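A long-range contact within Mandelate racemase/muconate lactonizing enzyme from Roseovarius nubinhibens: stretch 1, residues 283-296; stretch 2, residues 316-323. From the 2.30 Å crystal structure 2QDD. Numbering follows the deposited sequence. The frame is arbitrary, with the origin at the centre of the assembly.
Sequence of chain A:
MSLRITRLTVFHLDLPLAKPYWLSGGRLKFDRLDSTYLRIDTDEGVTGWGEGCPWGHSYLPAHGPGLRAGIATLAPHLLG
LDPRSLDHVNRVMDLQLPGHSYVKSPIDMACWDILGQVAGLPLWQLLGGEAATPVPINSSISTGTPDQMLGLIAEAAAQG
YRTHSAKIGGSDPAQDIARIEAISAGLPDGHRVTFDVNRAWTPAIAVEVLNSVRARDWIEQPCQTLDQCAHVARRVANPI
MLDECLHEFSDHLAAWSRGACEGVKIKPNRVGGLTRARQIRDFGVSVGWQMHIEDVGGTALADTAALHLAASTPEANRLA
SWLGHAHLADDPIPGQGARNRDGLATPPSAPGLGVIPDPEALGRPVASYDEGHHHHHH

Stretch 1, residues 283-296: FGVSVGWQMHIEDV
Stretch 2, residues 316-323: ANRLASWL

Only one backbone bridge joins these stretches, and waters and side chains continue the pairing beyond it. The bridge sets Met291 against Arg318 (CA to CA 5.2 Å): Met291 N donates to Asn317 O at 2.7 Å, and Leu319 N donates to Met291 O at 2.9 Å. The chains run parallel, the register advancing from Gln290–Asn317 (CA to CA 4.3 Å) to Glu294–Ser321 (5.4 Å).

Stretch 1 leaves its helix at Gly288, whose phi/psi of 81/29 suits glycine and forms a Schellman motif, with Trp289 N bonded to Gly284 O at 2.8 Å. Residues 290-293 then extend as a strand; stretch 2 has no regular helix or strand.

Asn317 (chi1 m, chi2 92°) is covered most, 108 of the 732 Å² buried in total. Its amide serves the helix exit: ND2 donates to Trp289 O at 2.9 Å (173°) and to water 1 at 2.9 Å, which in turn donates to Val285 O at 2.7 Å. Gln290 (m, t, chi3 -50°) reaches back, NE2 donating to Ala316 O at 3.0 Å.

Past the bridge, water 2 replaces direct backbone pairing, accepting from Ile293 N at 2.9 Å and donating to Leu319 O at 2.6 Å. His292 (chi1 m, chi2 -83°) donates from ND1 to Ala320 O at 2.6 Å, near the ring plane, while Leu319 CB lies over one face, 3.9 Å from the ring centroid of His292; NE2 is buried without a partner. Leu319 (m, t) points toward stretch 1, its CD1 3.7 Å from Gln290 CB. Ser321 OG (chi1 m) donates to Ile293 O at 2.6 Å.

Glu294 (p, t, chi3 54°) points toward stretch 2; its OE1 accepts a weak bond from Trp322 N at 3.4 Å. Trp322 (t, chi2 73°) brings CE3 to 3.5 Å from Asp295 O at the ring edge. Water 3 links Asp295 N (3.0 Å) to Trp322 O (2.6 Å).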

ATOM      1  N   PHE A 283      -4.639  23.799  -7.835  1.00 25.36           N
ATOM      2  CA  PHE A 283      -4.276  22.413  -7.554  1.00 23.38           C
ATOM      3  C   PHE A 283      -4.357  21.554  -8.818  1.00 24.22           C
ATOM      4  O   PHE A 283      -3.431  20.802  -9.113  1.00 24.00           O
ATOM      5  CB  PHE A 283      -5.147  21.818  -6.437  1.00 20.97           C
ATOM      6  CG  PHE A 283      -4.834  20.376  -6.131  1.00 21.15           C
ATOM      7  CD1 PHE A 283      -5.685  19.361  -6.549  1.00 25.43           C
ATOM      8  CD2 PHE A 283      -3.686  20.036  -5.429  1.00 22.82           C
ATOM      9  CE1 PHE A 283      -5.400  18.028  -6.278  1.00 19.57           C
ATOM     10  CE2 PHE A 283      -3.391  18.704  -5.152  1.00 24.29           C
ATOM     11  CZ  PHE A 283      -4.247  17.701  -5.576  1.00 26.63           C
ATOM     12  N   GLY A 284      -5.460  21.688  -9.558  1.00 21.91           N
ATOM     13  CA  GLY A 284      -5.667  20.965 -10.816  1.00 16.82           C
ATOM     14  C   GLY A 284      -4.608  21.219 -11.873  1.00 20.59           C
ATOM     15  O   GLY A 284      -4.165  20.291 -12.547  1.00 28.51           O
ATOM     16  N   VAL A 285      -4.210  22.479 -12.016  1.00 20.08           N
ATOM     17  CA  VAL A 285      -3.092  22.877 -12.870  1.00 19.30           C
ATOM     18  C   VAL A 285      -1.790  22.172 -12.460  1.00 24.19           C
ATOM     19  O   VAL A 285      -1.079  21.635 -13.316  1.00 25.71           O
ATOM     20  CB  VAL A 285      -2.916  24.426 -12.862  1.00 23.78           C
ATOM     21  CG1 VAL A 285      -1.593  24.851 -13.517  1.00 27.30           C
ATOM     22  CG2 VAL A 285      -4.101  25.101 -13.550  1.00 21.02           C
ATOM     23  N   SER A 286      -1.507  22.147 -11.156  1.00 22.80           N
ATOM     24  CA  SER A 286      -0.291  21.532 -10.615  1.00 22.45           C
ATOM     25  C   SER A 286      -0.176  20.027 -10.866  1.00 25.63           C
ATOM     26  O   SER A 286       0.932  19.504 -10.992  1.00 30.60           O
ATOM     27  CB  SER A 286      -0.170  21.812  -9.115  1.00 26.28           C
ATOM     28  OG  SER A 286      -0.192  23.204  -8.862  1.00 29.15           O
ATOM     29  N   VAL A 287      -1.316  19.339 -10.940  1.00 28.83           N
ATOM     30  CA  VAL A 287      -1.344  17.876 -11.053  1.00 22.74           C
ATOM     31  C   VAL A 287      -1.770  17.409 -12.447  1.00 25.03           C
ATOM     32  O   VAL A 287      -1.834  16.205 -12.724  1.00 28.25           O
ATOM     33  CB  VAL A 287      -2.215  17.204  -9.935  1.00 25.70           C
ATOM     34  CG1 VAL A 287      -1.719  17.595  -8.557  1.00 24.84           C
ATOM     35  CG2 VAL A 287      -3.691  17.552 -10.078  1.00 21.06           C
ATOM     36  N   GLY A 288      -2.062  18.373 -13.315  1.00 23.94           N
ATOM     37  CA  GLY A 288      -2.337  18.109 -14.721  1.00 26.50           C
ATOM     38  C   GLY A 288      -3.751  17.646 -15.003  1.00 25.08           C
ATOM     39  O   GLY A 288      -3.978  16.906 -15.955  1.00 26.73           O
ATOM     40  N   TRP A 289      -4.700  18.079 -14.174  1.00 25.11           N
ATOM     41  CA  TRP A 289      -6.116  17.836 -14.434  1.00 23.95           C
ATOM     42  C   TRP A 289      -6.614  18.712 -15.575  1.00 23.43           C
ATOM     43  O   TRP A 289      -6.118  19.817 -15.786  1.00 24.42           O
ATOM     44  CB  TRP A 289      -6.953  18.103 -13.180  1.00 21.29           C
ATOM     45  CG  TRP A 289      -6.939  16.994 -12.159  1.00 27.05           C
ATOM     46  CD1 TRP A 289      -6.488  15.717 -12.331  1.00 24.64           C
ATOM     47  CD2 TRP A 289      -7.417  17.071 -10.806  1.00 15.37           C
ATOM     48  NE1 TRP A 289      -6.647  14.997 -11.171  1.00 28.26           N
ATOM     49  CE2 TRP A 289      -7.219  15.802 -10.220  1.00 25.51           C
ATOM     50  CE3 TRP A 289      -7.995  18.090 -10.034  1.00 22.44           C
ATOM     51  CZ2 TRP A 289      -7.573  15.523  -8.890  1.00 22.65           C
ATOM     52  CZ3 TRP A 289      -8.344  17.812  -8.711  1.00 22.74           C
ATOM     53  CH2 TRP A 289      -8.135  16.537  -8.159  1.00 21.51           C
ATOM     54  N   GLN A 290      -7.598  18.210 -16.309  1.00 27.56           N
ATOM     55  CA  GLN A 290      -8.362  19.043 -17.229  1.00 28.94           C
ATOM     56  C   GLN A 290      -9.741  19.312 -16.640  1.00 28.62           C
ATOM     57  O   GLN A 290     -10.318  18.441 -16.008  1.00 30.44           O
ATOM     58  CB  GLN A 290      -8.480  18.349 -18.575  1.00 31.51           C
ATOM     59  CG  GLN A 290      -7.192  18.348 -19.372  1.00 35.90           C
ATOM     60  CD  GLN A 290      -7.416  17.967 -20.811  1.00 37.39           C
ATOM     61  OE1 GLN A 290      -8.056  16.958 -21.106  1.00 40.57           O
ATOM     62  NE2 GLN A 290      -6.894  18.775 -21.722  1.00 45.25           N
ATOM     63  N   MET A 291     -10.257  20.526 -16.820  1.00 25.30           N
ATOM     64  CA  MET A 291     -11.294  21.051 -15.928  1.00 25.65           C
ATOM     65  C   MET A 291     -12.421  21.765 -16.672  1.00 28.00           C
ATOM     66  O   MET A 291     -12.156  22.604 -17.523  1.00 27.42           O
ATOM     67  CB  MET A 291     -10.680  21.973 -14.862  1.00 22.40           C
ATOM     68  CG  MET A 291      -9.764  21.268 -13.856  1.00 22.57           C
ATOM     69  SD  MET A 291      -8.917  22.367 -12.708  1.00 17.23           S
ATOM     70  CE  MET A 291      -7.504  22.912 -13.653  1.00 11.18           C
ATOM     71  N   HIS A 292     -13.673  21.414 -16.361  1.00 27.32           N
ATOM     72  CA  HIS A 292     -14.835  22.227 -16.747  1.00 30.43           C
ATOM     73  C   HIS A 292     -15.133  23.194 -15.611  1.00 29.06           C
ATOM     74  O   HIS A 292     -15.268  22.781 -14.466  1.00 32.47           O
ATOM     75  CB  HIS A 292     -16.083  21.371 -16.987  1.00 26.28           C
ATOM     76  CG  HIS A 292     -15.972  20.431 -18.144  1.00 33.93           C
ATOM     77  ND1 HIS A 292     -16.204  20.817 -19.446  1.00 38.68           N
ATOM     78  CD2 HIS A 292     -15.679  19.112 -18.194  1.00 39.20           C
ATOM     79  CE1 HIS A 292     -16.045  19.781 -20.248  1.00 30.84           C
ATOM     80  NE2 HIS A 292     -15.725  18.733 -19.513  1.00 43.16           N
ATOM     81  N   ILE A 293     -15.217  24.481 -15.922  1.00 29.69           N
ATOM     82  CA  ILE A 293     -15.495  25.490 -14.902  1.00 29.70           C
ATOM     83  C   ILE A 293     -16.755  26.281 -15.253  1.00 31.29           C
ATOM     84  O   ILE A 293     -16.793  27.025 -16.234  1.00 34.31           O
ATOM     85  CB  ILE A 293     -14.278  26.414 -14.630  1.00 24.71           C
ATOM     86  CG1 ILE A 293     -13.051  25.581 -14.210  1.00 22.85           C
ATOM     87  CG2 ILE A 293     -14.633  27.457 -13.583  1.00 26.02           C
ATOM     88  CD1 ILE A 293     -11.802  26.381 -13.882  1.00 27.92           C
ATOM     89  N   GLU A 294     -17.778  26.092 -14.424  1.00 32.25           N
ATOM     90  CA  GLU A 294     -19.149  26.528 -14.678  1.00 29.16           C
ATOM     91  C   GLU A 294     -19.829  26.636 -13.315  1.00 32.08           C
ATOM     92  O   GLU A 294     -19.221  26.305 -12.308  1.00 36.81           O
ATOM     93  CB  GLU A 294     -19.872  25.499 -15.545  1.00 33.42           C
ATOM     94  CG  GLU A 294     -19.898  24.085 -14.962  1.00 33.69           C
ATOM     95  CD  GLU A 294     -20.179  23.035 -16.015  1.00 41.00           C
ATOM     96  OE1 GLU A 294     -19.460  23.007 -17.039  1.00 42.35           O
ATOM     97  OE2 GLU A 294     -21.126  22.241 -15.823  1.00 53.54           O
ATOM     98  N   ASP A 295     -21.074  27.096 -13.258  1.00 30.81           N
ATOM     99  CA  ASP A 295     -21.819  26.933 -12.017  1.00 31.04           C
ATOM    100  C   ASP A 295     -22.972  25.946 -12.140  1.00 28.98           C
ATOM    101  O   ASP A 295     -23.232  25.408 -13.222  1.00 33.10           O
ATOM    102  CB  ASP A 295     -22.232  28.278 -11.392  1.00 36.97           C
ATOM    103  CG  ASP A 295     -22.263  28.233  -9.850  1.00 44.28           C
ATOM    104  OD1 ASP A 295     -22.487  29.284  -9.208  1.00 48.86           O
ATOM    105  OD2 ASP A 295     -22.073  27.139  -9.273  1.00 41.30           O
ATOM    106  N   VAL A 296     -23.638  25.703 -11.014  1.00 32.02           N
ATOM    107  CA  VAL A 296     -24.619  24.632 -10.843  1.00 36.21           C
ATOM    108  C   VAL A 296     -25.912  24.986 -11.581  1.00 34.82           C
ATOM    109  O   VAL A 296     -26.584  24.115 -12.136  1.00 39.48           O
ATOM    110  CB  VAL A 296     -24.892  24.396  -9.328  1.00 33.73           C
ATOM    111  CG1 VAL A 296     -25.976  23.361  -9.105  1.00 47.14           C
ATOM    112  CG2 VAL A 296     -23.618  23.968  -8.622  1.00 31.57           C
ATOM    113  N   ALA A 316      -4.337  24.494 -21.738  1.00 32.38           N
ATOM    114  CA  ALA A 316      -4.148  23.038 -21.682  1.00 30.97           C
ATOM    115  C   ALA A 316      -5.002  22.351 -20.617  1.00 28.69           C
ATOM    116  O   ALA A 316      -5.293  21.161 -20.720  1.00 33.40           O
ATOM    117  CB  ALA A 316      -2.682  22.698 -21.485  1.00 30.73           C
ATOM    118  N   ASN A 317      -5.409  23.107 -19.603  1.00 26.51           N
ATOM    119  CA  ASN A 317      -6.191  22.566 -18.496  1.00 27.31           C
ATOM    120  C   ASN A 317      -7.670  22.921 -18.577  1.00 29.91           C
ATOM    121  O   ASN A 317      -8.486  22.351 -17.862  1.00 32.47           O
ATOM    122  CB  ASN A 317      -5.610  23.025 -17.164  1.00 22.02           C
ATOM    123  CG  ASN A 317      -4.140  22.703 -17.037  1.00 31.25           C
ATOM    124  OD1 ASN A 317      -3.284  23.522 -17.372  1.00 30.44           O
ATOM    125  ND2 ASN A 317      -3.834  21.497 -16.565  1.00 25.86           N
ATOM    126  N   ARG A 318      -8.014  23.864 -19.450  1.00 32.66           N
ATOM    127  CA  ARG A 318      -9.380  24.355 -19.532  1.00 31.20           C
ATOM    128  C   ARG A 318     -10.147  23.586 -20.596  1.00 31.33           C
ATOM    129  O   ARG A 318      -9.681  23.438 -21.724  1.00 38.26           O
ATOM    130  CB  ARG A 318      -9.389  25.856 -19.819  1.00 31.53           C
ATOM    131  CG  ARG A 318     -10.772  26.509 -19.809  1.00 37.03           C
ATOM    132  CD  ARG A 318     -10.852  27.598 -20.869  1.00 40.72           C
ATOM    133  NE  ARG A 318      -9.808  28.601 -20.669  1.00 43.29           N
ATOM    134  CZ  ARG A 318      -8.968  29.026 -21.608  1.00 47.06           C
ATOM    135  NH1 ARG A 318      -8.053  29.936 -21.305  1.00 42.13           N
ATOM    136  NH2 ARG A 318      -9.044  28.554 -22.848  1.00 46.54           N
ATOM    137  N   LEU A 319     -11.319  23.082 -20.224  1.00 29.44           N
ATOM    138  CA  LEU A 319     -12.260  22.530 -21.194  1.00 32.33           C
ATOM    139  C   LEU A 319     -13.481  23.446 -21.324  1.00 30.74           C
ATOM    140  O   LEU A 319     -13.472  24.556 -20.793  1.00 36.12           O
ATOM    141  CB  LEU A 319     -12.659  21.103 -20.799  1.00 30.56           C
ATOM    142  CG  LEU A 319     -11.542  20.053 -20.764  1.00 32.71           C
ATOM    143  CD1 LEU A 319     -11.947  18.881 -19.889  1.00 33.90           C
ATOM    144  CD2 LEU A 319     -11.184  19.575 -22.158  1.00 23.29           C
ATOM    145  N   ALA A 320     -14.514  22.983 -22.028  1.00 28.93           N
ATOM    146  CA  ALA A 320     -15.731  23.764 -22.257  1.00 34.67           C
ATOM    147  C   ALA A 320     -16.482  24.136 -20.972  1.00 37.92           C
ATOM    148  O   ALA A 320     -16.461  23.395 -19.993  1.00 40.52           O
ATOM    149  CB  ALA A 320     -16.653  23.037 -23.219  1.00 35.02           C
ATOM    150  N   SER A 321     -17.124  25.300 -20.981  1.00 38.13           N
ATOM    151  CA  SER A 321     -18.028  25.702 -19.911  1.00 34.71           C
ATOM    152  C   SER A 321     -19.475  25.433 -20.299  1.00 34.89           C
ATOM    153  O   SER A 321     -19.801  25.302 -21.475  1.00 36.79           O
ATOM    154  CB  SER A 321     -17.848  27.181 -19.576  1.00 37.19           C
ATOM    155  OG  SER A 321     -16.655  27.402 -18.845  1.00 44.19           O
ATOM    156  N   TRP A 322     -20.332  25.335 -19.293  1.00 33.40           N
ATOM    157  CA  TRP A 322     -21.773  25.294 -19.476  1.00 30.98           C
ATOM    158  C   TRP A 322     -22.330  26.633 -19.000  1.00 33.66           C
ATOM    159  O   TRP A 322     -21.842  27.204 -18.021  1.00 40.55           O
ATOM    160  CB  TRP A 322     -22.337  24.140 -18.651  1.00 29.92           C
ATOM    161  CG  TRP A 322     -23.815  23.934 -18.710  1.00 31.27           C
ATOM    162  CD1 TRP A 322     -24.530  23.428 -19.749  1.00 33.72           C
ATOM    163  CD2 TRP A 322     -24.757  24.191 -17.657  1.00 32.73           C
ATOM    164  NE1 TRP A 322     -25.865  23.367 -19.420  1.00 42.33           N
ATOM    165  CE2 TRP A 322     -26.030  23.827 -18.139  1.00 33.00           C
ATOM    166  CE3 TRP A 322     -24.647  24.703 -16.358  1.00 30.70           C
ATOM    167  CZ2 TRP A 322     -27.190  23.955 -17.367  1.00 35.47           C
ATOM    168  CZ3 TRP A 322     -25.798  24.824 -15.587  1.00 33.21           C
ATOM    169  CH2 TRP A 322     -27.054  24.455 -16.097  1.00 30.41           C
ATOM    170  N   LEU A 323     -23.331  27.144 -19.708  1.00 32.72           N
ATOM    171  CA  LEU A 323     -24.024  28.358 -19.284  1.00 35.55           C
ATOM    172  C   LEU A 323     -25.421  28.018 -18.783  1.00 35.09           C
ATOM    173  O   LEU A 323     -26.258  27.512 -19.538  1.00 37.01           O
ATOM    174  CB  LEU A 323     -24.091  29.370 -20.434  1.00 37.36           C
ATOM    175  CG  LEU A 323     -23.045  30.487 -20.575  1.00 39.03           C
ATOM    176  CD1 LEU A 323     -21.699  30.191 -19.918  1.00 39.09           C
ATOM    177  CD2 LEU A 323     -22.871  30.859 -22.044  1.00 36.98           C
TER
HETATM  178  O   HOH W   1      -1.066  20.986 -15.890  1.00 34.56           O
HETATM  179  O   HOH W   2     -14.361  25.447 -18.555  1.00 39.05           O
HETATM  180  O   HOH W   3     -21.661  28.560 -15.752  1.00 37.54           O